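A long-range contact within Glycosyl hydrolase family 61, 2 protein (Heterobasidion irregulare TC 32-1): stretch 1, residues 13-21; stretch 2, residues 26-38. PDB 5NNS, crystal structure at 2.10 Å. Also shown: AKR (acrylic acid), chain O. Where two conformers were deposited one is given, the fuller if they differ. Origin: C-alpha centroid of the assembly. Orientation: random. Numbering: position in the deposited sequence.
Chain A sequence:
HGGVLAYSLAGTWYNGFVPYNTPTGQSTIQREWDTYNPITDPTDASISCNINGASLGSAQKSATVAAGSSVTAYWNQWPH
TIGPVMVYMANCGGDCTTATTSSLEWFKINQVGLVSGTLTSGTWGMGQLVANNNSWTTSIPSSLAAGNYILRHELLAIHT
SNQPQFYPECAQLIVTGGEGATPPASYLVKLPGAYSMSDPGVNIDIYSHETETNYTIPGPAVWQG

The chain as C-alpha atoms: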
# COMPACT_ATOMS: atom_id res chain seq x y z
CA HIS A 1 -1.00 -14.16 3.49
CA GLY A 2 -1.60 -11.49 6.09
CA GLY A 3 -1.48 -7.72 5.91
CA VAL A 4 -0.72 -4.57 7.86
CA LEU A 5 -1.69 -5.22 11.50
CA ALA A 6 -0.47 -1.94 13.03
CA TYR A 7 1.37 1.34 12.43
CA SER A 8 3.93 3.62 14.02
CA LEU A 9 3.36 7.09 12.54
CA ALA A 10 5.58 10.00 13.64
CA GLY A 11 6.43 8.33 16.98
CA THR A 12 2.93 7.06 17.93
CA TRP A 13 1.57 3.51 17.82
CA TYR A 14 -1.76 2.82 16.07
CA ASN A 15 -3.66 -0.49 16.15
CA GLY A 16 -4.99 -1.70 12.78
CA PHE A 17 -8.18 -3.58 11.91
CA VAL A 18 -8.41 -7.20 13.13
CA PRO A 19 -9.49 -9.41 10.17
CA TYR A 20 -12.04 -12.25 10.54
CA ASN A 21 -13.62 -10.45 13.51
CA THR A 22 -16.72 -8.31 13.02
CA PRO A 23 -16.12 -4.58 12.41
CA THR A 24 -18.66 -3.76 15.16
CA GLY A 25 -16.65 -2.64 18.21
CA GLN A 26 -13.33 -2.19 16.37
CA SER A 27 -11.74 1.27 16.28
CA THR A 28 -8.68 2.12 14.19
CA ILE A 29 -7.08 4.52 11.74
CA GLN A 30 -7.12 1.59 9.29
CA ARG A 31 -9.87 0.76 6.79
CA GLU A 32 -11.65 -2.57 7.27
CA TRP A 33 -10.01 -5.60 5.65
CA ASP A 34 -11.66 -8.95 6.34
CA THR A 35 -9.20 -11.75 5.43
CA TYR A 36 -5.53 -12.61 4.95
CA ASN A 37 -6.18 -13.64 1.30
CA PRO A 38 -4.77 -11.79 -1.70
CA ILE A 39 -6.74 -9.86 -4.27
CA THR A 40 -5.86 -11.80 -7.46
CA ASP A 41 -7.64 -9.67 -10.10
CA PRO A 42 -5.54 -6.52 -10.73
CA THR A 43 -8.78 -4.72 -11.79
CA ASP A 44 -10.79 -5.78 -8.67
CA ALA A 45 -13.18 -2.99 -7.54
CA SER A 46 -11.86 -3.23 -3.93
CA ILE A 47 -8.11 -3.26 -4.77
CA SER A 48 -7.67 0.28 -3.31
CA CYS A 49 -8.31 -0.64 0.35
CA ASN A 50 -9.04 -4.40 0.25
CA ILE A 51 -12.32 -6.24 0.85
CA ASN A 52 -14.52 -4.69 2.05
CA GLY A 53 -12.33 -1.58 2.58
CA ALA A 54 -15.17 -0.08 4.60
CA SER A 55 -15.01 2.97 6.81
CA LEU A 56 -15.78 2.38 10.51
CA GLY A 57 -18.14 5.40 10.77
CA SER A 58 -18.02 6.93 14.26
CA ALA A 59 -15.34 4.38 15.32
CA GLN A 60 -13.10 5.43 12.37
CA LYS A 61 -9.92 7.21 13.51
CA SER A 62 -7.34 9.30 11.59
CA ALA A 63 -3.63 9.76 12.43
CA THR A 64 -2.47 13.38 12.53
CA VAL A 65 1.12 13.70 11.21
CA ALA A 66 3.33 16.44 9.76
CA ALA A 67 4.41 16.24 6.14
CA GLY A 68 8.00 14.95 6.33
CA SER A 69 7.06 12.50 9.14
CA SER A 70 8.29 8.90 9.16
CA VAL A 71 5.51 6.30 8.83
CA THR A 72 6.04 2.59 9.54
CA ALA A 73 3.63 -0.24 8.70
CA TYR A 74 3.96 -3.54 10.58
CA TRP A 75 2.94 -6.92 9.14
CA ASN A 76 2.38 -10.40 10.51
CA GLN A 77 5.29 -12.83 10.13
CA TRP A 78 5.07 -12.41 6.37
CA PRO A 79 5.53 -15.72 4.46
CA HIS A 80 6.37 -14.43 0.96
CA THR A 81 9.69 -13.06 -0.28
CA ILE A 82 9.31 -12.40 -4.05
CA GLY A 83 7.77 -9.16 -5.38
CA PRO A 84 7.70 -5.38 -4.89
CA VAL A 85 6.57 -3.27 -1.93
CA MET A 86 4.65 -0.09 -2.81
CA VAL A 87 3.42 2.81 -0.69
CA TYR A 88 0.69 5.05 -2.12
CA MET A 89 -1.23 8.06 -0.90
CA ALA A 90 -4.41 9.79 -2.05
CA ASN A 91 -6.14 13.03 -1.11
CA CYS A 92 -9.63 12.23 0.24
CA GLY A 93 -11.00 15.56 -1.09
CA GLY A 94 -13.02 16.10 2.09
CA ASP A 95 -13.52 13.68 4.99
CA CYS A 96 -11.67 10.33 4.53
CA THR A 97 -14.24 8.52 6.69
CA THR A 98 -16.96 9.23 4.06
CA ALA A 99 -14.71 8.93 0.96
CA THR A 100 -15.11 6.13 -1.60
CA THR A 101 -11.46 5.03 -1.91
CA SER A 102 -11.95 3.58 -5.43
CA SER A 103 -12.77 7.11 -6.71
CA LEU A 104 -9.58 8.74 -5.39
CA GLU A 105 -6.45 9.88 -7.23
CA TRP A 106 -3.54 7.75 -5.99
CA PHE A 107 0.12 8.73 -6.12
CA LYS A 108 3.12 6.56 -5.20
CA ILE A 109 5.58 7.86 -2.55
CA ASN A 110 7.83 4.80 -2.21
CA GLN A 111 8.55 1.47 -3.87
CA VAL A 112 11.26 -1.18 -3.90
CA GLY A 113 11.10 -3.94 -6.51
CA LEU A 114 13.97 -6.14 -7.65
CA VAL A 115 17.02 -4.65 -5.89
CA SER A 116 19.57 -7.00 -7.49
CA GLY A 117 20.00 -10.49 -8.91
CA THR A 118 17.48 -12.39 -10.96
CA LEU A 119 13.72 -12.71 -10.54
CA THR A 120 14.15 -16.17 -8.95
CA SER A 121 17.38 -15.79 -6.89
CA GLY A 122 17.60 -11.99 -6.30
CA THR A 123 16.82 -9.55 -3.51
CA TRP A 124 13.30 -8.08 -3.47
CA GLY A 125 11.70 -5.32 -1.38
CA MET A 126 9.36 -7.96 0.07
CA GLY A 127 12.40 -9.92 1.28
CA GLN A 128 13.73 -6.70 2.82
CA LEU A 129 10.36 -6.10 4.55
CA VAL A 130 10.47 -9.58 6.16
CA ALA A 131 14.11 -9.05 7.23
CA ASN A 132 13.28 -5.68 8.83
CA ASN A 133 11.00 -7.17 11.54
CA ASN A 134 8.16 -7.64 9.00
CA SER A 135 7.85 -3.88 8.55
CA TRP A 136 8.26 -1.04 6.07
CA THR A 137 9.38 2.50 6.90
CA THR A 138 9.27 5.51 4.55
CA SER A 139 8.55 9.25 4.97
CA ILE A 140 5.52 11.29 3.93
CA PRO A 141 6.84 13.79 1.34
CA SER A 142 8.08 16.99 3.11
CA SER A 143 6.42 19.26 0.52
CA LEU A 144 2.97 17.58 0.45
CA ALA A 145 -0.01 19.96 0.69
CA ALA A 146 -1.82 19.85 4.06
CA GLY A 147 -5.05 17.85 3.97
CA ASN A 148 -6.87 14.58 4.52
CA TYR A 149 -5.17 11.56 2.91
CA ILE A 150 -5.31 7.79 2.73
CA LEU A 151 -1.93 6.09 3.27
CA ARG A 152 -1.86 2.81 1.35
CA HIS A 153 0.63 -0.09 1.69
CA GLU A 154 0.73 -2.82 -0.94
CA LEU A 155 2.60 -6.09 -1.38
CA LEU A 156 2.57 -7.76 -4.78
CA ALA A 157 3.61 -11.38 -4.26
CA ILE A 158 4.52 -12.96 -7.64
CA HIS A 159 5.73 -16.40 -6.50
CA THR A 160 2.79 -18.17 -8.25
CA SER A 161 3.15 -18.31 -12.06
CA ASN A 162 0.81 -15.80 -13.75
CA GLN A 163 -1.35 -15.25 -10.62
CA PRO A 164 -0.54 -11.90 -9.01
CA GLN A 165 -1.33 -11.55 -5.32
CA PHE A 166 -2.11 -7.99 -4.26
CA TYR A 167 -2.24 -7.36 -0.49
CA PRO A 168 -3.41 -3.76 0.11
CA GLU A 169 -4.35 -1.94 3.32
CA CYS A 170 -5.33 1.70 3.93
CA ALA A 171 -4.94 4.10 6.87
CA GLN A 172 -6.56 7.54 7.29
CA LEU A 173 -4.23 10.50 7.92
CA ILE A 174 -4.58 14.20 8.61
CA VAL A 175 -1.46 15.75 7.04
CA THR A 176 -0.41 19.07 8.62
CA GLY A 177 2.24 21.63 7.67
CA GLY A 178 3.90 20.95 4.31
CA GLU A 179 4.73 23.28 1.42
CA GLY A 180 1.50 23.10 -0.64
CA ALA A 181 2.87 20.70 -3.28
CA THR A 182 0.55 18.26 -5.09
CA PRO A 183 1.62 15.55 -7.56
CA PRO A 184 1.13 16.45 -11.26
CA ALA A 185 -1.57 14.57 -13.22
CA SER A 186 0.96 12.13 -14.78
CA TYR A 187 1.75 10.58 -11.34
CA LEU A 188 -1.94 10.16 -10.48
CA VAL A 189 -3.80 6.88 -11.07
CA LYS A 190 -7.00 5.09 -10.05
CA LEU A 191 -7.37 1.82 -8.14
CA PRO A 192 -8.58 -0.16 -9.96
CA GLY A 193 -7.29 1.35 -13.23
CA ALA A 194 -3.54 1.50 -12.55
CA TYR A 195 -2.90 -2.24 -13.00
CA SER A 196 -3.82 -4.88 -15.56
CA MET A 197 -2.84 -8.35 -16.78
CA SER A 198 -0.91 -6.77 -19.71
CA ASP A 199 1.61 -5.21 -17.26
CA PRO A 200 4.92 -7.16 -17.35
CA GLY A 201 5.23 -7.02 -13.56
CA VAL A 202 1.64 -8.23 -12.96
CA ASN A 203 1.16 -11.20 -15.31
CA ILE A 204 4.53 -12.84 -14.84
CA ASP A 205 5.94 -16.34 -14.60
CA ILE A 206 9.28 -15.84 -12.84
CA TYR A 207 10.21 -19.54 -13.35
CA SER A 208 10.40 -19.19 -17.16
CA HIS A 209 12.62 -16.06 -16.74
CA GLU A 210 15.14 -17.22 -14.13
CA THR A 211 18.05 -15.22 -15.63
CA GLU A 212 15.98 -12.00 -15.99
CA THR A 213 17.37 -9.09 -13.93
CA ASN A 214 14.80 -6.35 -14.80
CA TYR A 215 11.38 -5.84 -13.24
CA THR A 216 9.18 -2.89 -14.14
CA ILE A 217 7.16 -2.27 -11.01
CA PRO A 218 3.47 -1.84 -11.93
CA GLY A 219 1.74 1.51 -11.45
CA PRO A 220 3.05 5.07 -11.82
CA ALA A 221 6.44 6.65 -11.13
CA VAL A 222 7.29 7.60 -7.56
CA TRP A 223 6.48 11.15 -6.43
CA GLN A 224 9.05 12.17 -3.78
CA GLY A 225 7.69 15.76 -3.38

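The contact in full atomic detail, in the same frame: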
# COMPACT_ATOMS: atom_id res chain seq x y z
N TRP A 13 2.11 4.80 18.22
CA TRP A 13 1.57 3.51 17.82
C TRP A 13 0.08 3.61 17.49
O TRP A 13 -0.67 4.29 18.20
CB TRP A 13 1.77 2.50 18.96
CG TRP A 13 1.33 1.10 18.64
CD1 TRP A 13 0.10 0.54 18.90
CD2 TRP A 13 2.11 0.09 18.00
NE1 TRP A 13 0.08 -0.77 18.46
CE2 TRP A 13 1.30 -1.07 17.91
CE3 TRP A 13 3.42 0.04 17.51
CZ2 TRP A 13 1.76 -2.26 17.33
CZ3 TRP A 13 3.88 -1.15 16.93
CH2 TRP A 13 3.05 -2.28 16.86
N TYR A 14 -0.35 2.94 16.42
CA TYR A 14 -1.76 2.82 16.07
C TYR A 14 -2.09 1.36 15.76
O TYR A 14 -1.43 0.73 14.93
CB TYR A 14 -2.09 3.68 14.85
CG TYR A 14 -1.90 5.15 15.07
CD1 TYR A 14 -2.94 5.95 15.54
CD2 TYR A 14 -0.67 5.76 14.80
CE1 TYR A 14 -2.77 7.31 15.75
CE2 TYR A 14 -0.49 7.12 15.00
CZ TYR A 14 -1.54 7.89 15.47
OH TYR A 14 -1.37 9.24 15.68
N ASN A 15 -3.11 0.84 16.45
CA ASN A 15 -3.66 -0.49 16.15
C ASN A 15 -4.33 -0.43 14.78
O ASN A 15 -4.87 0.60 14.39
CB ASN A 15 -4.67 -0.93 17.22
CG ASN A 15 -5.97 -0.12 17.18
OD1 ASN A 15 -5.98 1.06 17.56
ND2 ASN A 15 -7.05 -0.74 16.72
N GLY A 16 -4.28 -1.54 14.05
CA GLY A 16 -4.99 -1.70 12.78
C GLY A 16 -6.29 -2.46 12.98
O GLY A 16 -6.65 -2.80 14.11
N PHE A 17 -6.99 -2.74 11.89
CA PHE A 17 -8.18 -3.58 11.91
C PHE A 17 -7.77 -5.03 12.17
O PHE A 17 -6.69 -5.44 11.75
CB PHE A 17 -8.95 -3.48 10.59
CG PHE A 17 -10.31 -4.10 10.63
CD1 PHE A 17 -11.39 -3.40 11.15
CD2 PHE A 17 -10.51 -5.40 10.18
CE1 PHE A 17 -12.64 -3.97 11.21
CE2 PHE A 17 -11.77 -5.98 10.23
CZ PHE A 17 -12.84 -5.26 10.75
N VAL A 18 -8.62 -5.77 12.88
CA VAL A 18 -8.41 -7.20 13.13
C VAL A 18 -9.29 -8.00 12.15
O VAL A 18 -10.51 -8.03 12.31
CB VAL A 18 -8.74 -7.61 14.59
CG1 VAL A 18 -8.54 -9.11 14.80
CG2 VAL A 18 -7.87 -6.82 15.57
N PRO A 19 -8.68 -8.63 11.12
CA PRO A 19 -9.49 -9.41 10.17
C PRO A 19 -10.17 -10.63 10.79
O PRO A 19 -9.76 -11.10 11.85
CB PRO A 19 -8.47 -9.84 9.09
CG PRO A 19 -7.14 -9.68 9.73
CD PRO A 19 -7.27 -8.55 10.70
N TYR A 20 -11.21 -11.11 10.11
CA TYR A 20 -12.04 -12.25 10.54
C TYR A 20 -12.96 -11.98 11.73
O TYR A 20 -13.90 -12.74 11.95
CB TYR A 20 -11.20 -13.51 10.82
CG TYR A 20 -10.32 -13.94 9.68
CD1 TYR A 20 -10.83 -14.72 8.65
CD2 TYR A 20 -8.97 -13.57 9.63
CE1 TYR A 20 -10.02 -15.12 7.60
CE2 TYR A 20 -8.15 -13.98 8.58
CZ TYR A 20 -8.68 -14.76 7.57
OH TYR A 20 -7.88 -15.15 6.53
N ASN A 21 -12.68 -10.95 12.52
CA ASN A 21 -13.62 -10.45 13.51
C ASN A 21 -14.54 -9.43 12.87
O ASN A 21 -14.18 -8.78 11.89
CB ASN A 21 -12.90 -9.81 14.70
CG ASN A 21 -12.17 -10.81 15.58
OD1 ASN A 21 -12.31 -12.03 15.42
ND2 ASN A 21 -11.41 -10.30 16.52
N GLN A 26 -14.72 -2.50 16.72
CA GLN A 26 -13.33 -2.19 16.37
C GLN A 26 -13.19 -0.69 16.13
O GLN A 26 -14.12 -0.03 15.66
CB GLN A 26 -12.87 -2.99 15.15
CG GLN A 26 -12.94 -4.50 15.35
CD GLN A 26 -12.01 -5.28 14.44
OE1 GLN A 26 -10.82 -4.97 14.33
NE2 GLN A 26 -12.53 -6.32 13.80
N SER A 27 -12.03 -0.14 16.48
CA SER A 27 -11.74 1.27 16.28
C SER A 27 -10.27 1.41 15.89
O SER A 27 -9.38 0.98 16.63
CB SER A 27 -12.04 2.07 17.55
OG SER A 27 -12.14 3.45 17.25
N THR A 28 -10.03 2.01 14.73
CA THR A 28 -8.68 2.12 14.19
C THR A 28 -8.58 3.21 13.14
O THR A 28 -9.59 3.62 12.56
CB THR A 28 -8.20 0.77 13.59
OG1 THR A 28 -7.00 0.97 12.84
CG2 THR A 28 -9.26 0.14 12.69
N ILE A 29 -7.36 3.66 12.89
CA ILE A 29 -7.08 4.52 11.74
C ILE A 29 -7.20 3.77 10.41
O ILE A 29 -7.36 4.39 9.35
CB ILE A 29 -5.69 5.21 11.82
CG1 ILE A 29 -4.53 4.19 11.84
CG2 ILE A 29 -5.64 6.12 13.04
CD1 ILE A 29 -3.19 4.83 11.54
N GLN A 30 -7.14 2.44 10.47
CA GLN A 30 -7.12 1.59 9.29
C GLN A 30 -8.52 1.28 8.76
O GLN A 30 -9.46 1.12 9.54
CB GLN A 30 -6.41 0.28 9.63
CG GLN A 30 -5.76 -0.38 8.43
CD GLN A 30 -5.08 -1.68 8.77
OE1 GLN A 30 -5.59 -2.47 9.56
NE2 GLN A 30 -3.93 -1.92 8.15
N ARG A 31 -8.64 1.21 7.43
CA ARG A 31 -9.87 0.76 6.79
C ARG A 31 -10.05 -0.74 6.97
O ARG A 31 -9.06 -1.48 7.09
CB ARG A 31 -9.88 1.11 5.29
CG ARG A 31 -10.00 2.60 4.98
CD ARG A 31 -11.23 3.22 5.64
NE ARG A 31 -11.66 4.46 5.00
CZ ARG A 31 -12.46 4.54 3.92
NH1 ARG A 31 -12.93 3.45 3.32
NH2 ARG A 31 -12.77 5.74 3.45
N GLU A 32 -11.31 -1.18 7.00
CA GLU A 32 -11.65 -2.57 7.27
C GLU A 32 -11.11 -3.48 6.17
O GLU A 32 -11.35 -3.22 5.00
CB GLU A 32 -13.16 -2.74 7.39
CG GLU A 32 -13.67 -4.18 7.41
CD GLU A 32 -15.17 -4.28 7.63
OE1 GLU A 32 -15.82 -3.23 7.87
OE2 GLU A 32 -15.72 -5.40 7.55
N TRP A 33 -10.39 -4.52 6.56
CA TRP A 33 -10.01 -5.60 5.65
C TRP A 33 -10.29 -6.92 6.36
O TRP A 33 -9.88 -7.11 7.50
CB TRP A 33 -8.55 -5.46 5.21
CG TRP A 33 -7.51 -5.46 6.32
CD1 TRP A 33 -7.25 -4.45 7.20
CD2 TRP A 33 -6.58 -6.50 6.62
NE1 TRP A 33 -6.22 -4.81 8.04
CE2 TRP A 33 -5.79 -6.06 7.70
CE3 TRP A 33 -6.33 -7.76 6.07
CZ2 TRP A 33 -4.77 -6.85 8.26
CZ3 TRP A 33 -5.31 -8.55 6.62
CH2 TRP A 33 -4.55 -8.09 7.70
N ASP A 34 -10.98 -7.82 5.68
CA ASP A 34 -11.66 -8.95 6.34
C ASP A 34 -10.95 -10.31 6.35
O ASP A 34 -11.34 -11.19 7.13
CB ASP A 34 -13.06 -9.12 5.74
CG ASP A 34 -13.92 -7.88 5.93
OD1 ASP A 34 -13.89 -7.30 7.03
OD2 ASP A 34 -14.63 -7.48 4.98
N THR A 35 -9.91 -10.48 5.53
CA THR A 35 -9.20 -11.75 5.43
C THR A 35 -7.74 -11.55 5.08
O THR A 35 -7.36 -10.49 4.60
CB THR A 35 -9.83 -12.65 4.35
OG1 THR A 35 -9.08 -13.87 4.25
CG2 THR A 35 -9.83 -11.93 3.00
N TYR A 36 -6.95 -12.59 5.32
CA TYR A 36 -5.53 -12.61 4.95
C TYR A 36 -5.28 -12.86 3.45
O TYR A 36 -4.14 -12.75 3.02
CB TYR A 36 -4.81 -13.72 5.74
CG TYR A 36 -4.28 -13.33 7.10
CD1 TYR A 36 -4.82 -12.27 7.83
CD2 TYR A 36 -3.23 -14.04 7.66
CE1 TYR A 36 -4.31 -11.93 9.08
CE2 TYR A 36 -2.72 -13.70 8.90
CZ TYR A 36 -3.27 -12.65 9.60
OH TYR A 36 -2.77 -12.33 10.83
N ASN A 37 -6.31 -13.22 2.69
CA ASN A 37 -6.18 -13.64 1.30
C ASN A 37 -5.83 -12.51 0.35
O ASN A 37 -6.25 -11.36 0.56
CB ASN A 37 -7.49 -14.25 0.78
CG ASN A 37 -7.95 -15.45 1.58
OD1 ASN A 37 -7.17 -16.07 2.29
ND2 ASN A 37 -9.23 -15.78 1.46
N PRO A 38 -5.07 -12.82 -0.71
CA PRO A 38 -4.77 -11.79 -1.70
C PRO A 38 -5.97 -11.44 -2.57
O PRO A 38 -6.90 -12.25 -2.74
CB PRO A 38 -3.69 -12.43 -2.56
CG PRO A 38 -3.93 -13.89 -2.44
CD PRO A 38 -4.45 -14.11 -1.05
CA AKR O . -12.30 -12.12 19.11
CB AKR O . -13.15 -12.22 20.12
C AKR O . -10.86 -11.82 19.30
O AKR O . -10.12 -11.79 18.29
OXT AKR O . -10.38 -11.60 20.43
O HOH W 1 -5.65 3.03 15.07
O HOH W 2 -9.27 -2.96 15.31
O HOH W 3 -13.39 -9.52 9.16

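Stretch 1 leaves a strand at its start and then runs as loop alongside stretch 2, which has no regular secondary structure of its own. Side chains of stretch 2 supply most of the hydrogen bonds. Trp13 is out of reach, so the contact opens at Tyr14, whose CB lies 3.7 Å from CD1 of Ile29, a simple apolar packing in which the branched isoleucine fills space beside the tyrosine.

Asn15 is the first polar anchor. Its chi1 is p, and although its CA-to-CB bond points sideways, the amide at its end reaches across: Asn15 ND2 donates to Ser27 O at 2.9 Å, nearly straight at 169°. Its backbone carbonyl is used as well, since Thr28 OG1 donates to Asn15 O at 2.7 Å. Thr28 OG1 also accepts from Gln30 N at 2.8 Å, so one small hydroxyl both holds the neighbouring stretch and braces its own loop. Water 1 adds a bridge, donating to Asn15 O (2.6 Å from its oxygen) and accepting from Ile29 N (2.8 Å).

Gly16 suits a tight place. Its CA is 3.4 Å from Gln30 OE1, and a CB built in ideal geometry would sit 2.7 Å from that OE1 oxygen, a clash. Gln30 OE1 accepts from Phe17 N at 2.7 Å, and the same OE1 also takes a bond from Trp33 NE1 at 2.9 Å.

Phe17 has the largest area covered by the opposing stretch. A flat, apolar ring can be packed from both sides, and here Glu32 CG lies over one face, 3.9 Å from the centroid of the Phe17 ring in a CH-pi contact, while Gln26 NE2 lies over the opposite face, 3.2 Å from Phe17 CZ. Thr28 CG2 approaches the ring edge, and Phe17 CB packs 3.9 Å from Trp33 CD1.

The CA-to-CB bond of Val18 points away overall, though CB still touches Gln26; its hydrogen bonds are made by the backbone. Gln26 suits this partner because a primary amide carries both a donor and an acceptor: Val18 N donates to Gln26 OE1 at 2.8 Å, and Gln26 NE2 donates to Val18 O at 3.0 Å, much as a neighbouring strand might.

Val18 also begins a type II turn ending at Asn21. Pro19, at its second position, has a phi of -65° that fits the turn; its CA-to-CB bond points toward stretch 2, and its compact ring packs there. Pro19 CG sits over the face of the Trp33 six-membered ring, 3.9 Å from its centroid, and meets the edge of Tyr36, 3.7 Å from CE1.

Tyr20 has a positive phi of 72°, as the third position requires. Tyr20 N donates to Asp34 O at 3.0 Å. Its CB points away, yet the long side chain brings its hydroxyl back: Tyr20 OH accepts from Thr35 OG1 at 2.9 Å and from Tyr36 N at 3.0 Å, while Thr35 CA lies over its ring. Asn21 closes the turn, its ND2 donating to O of the acrylic acid at 2.6 Å.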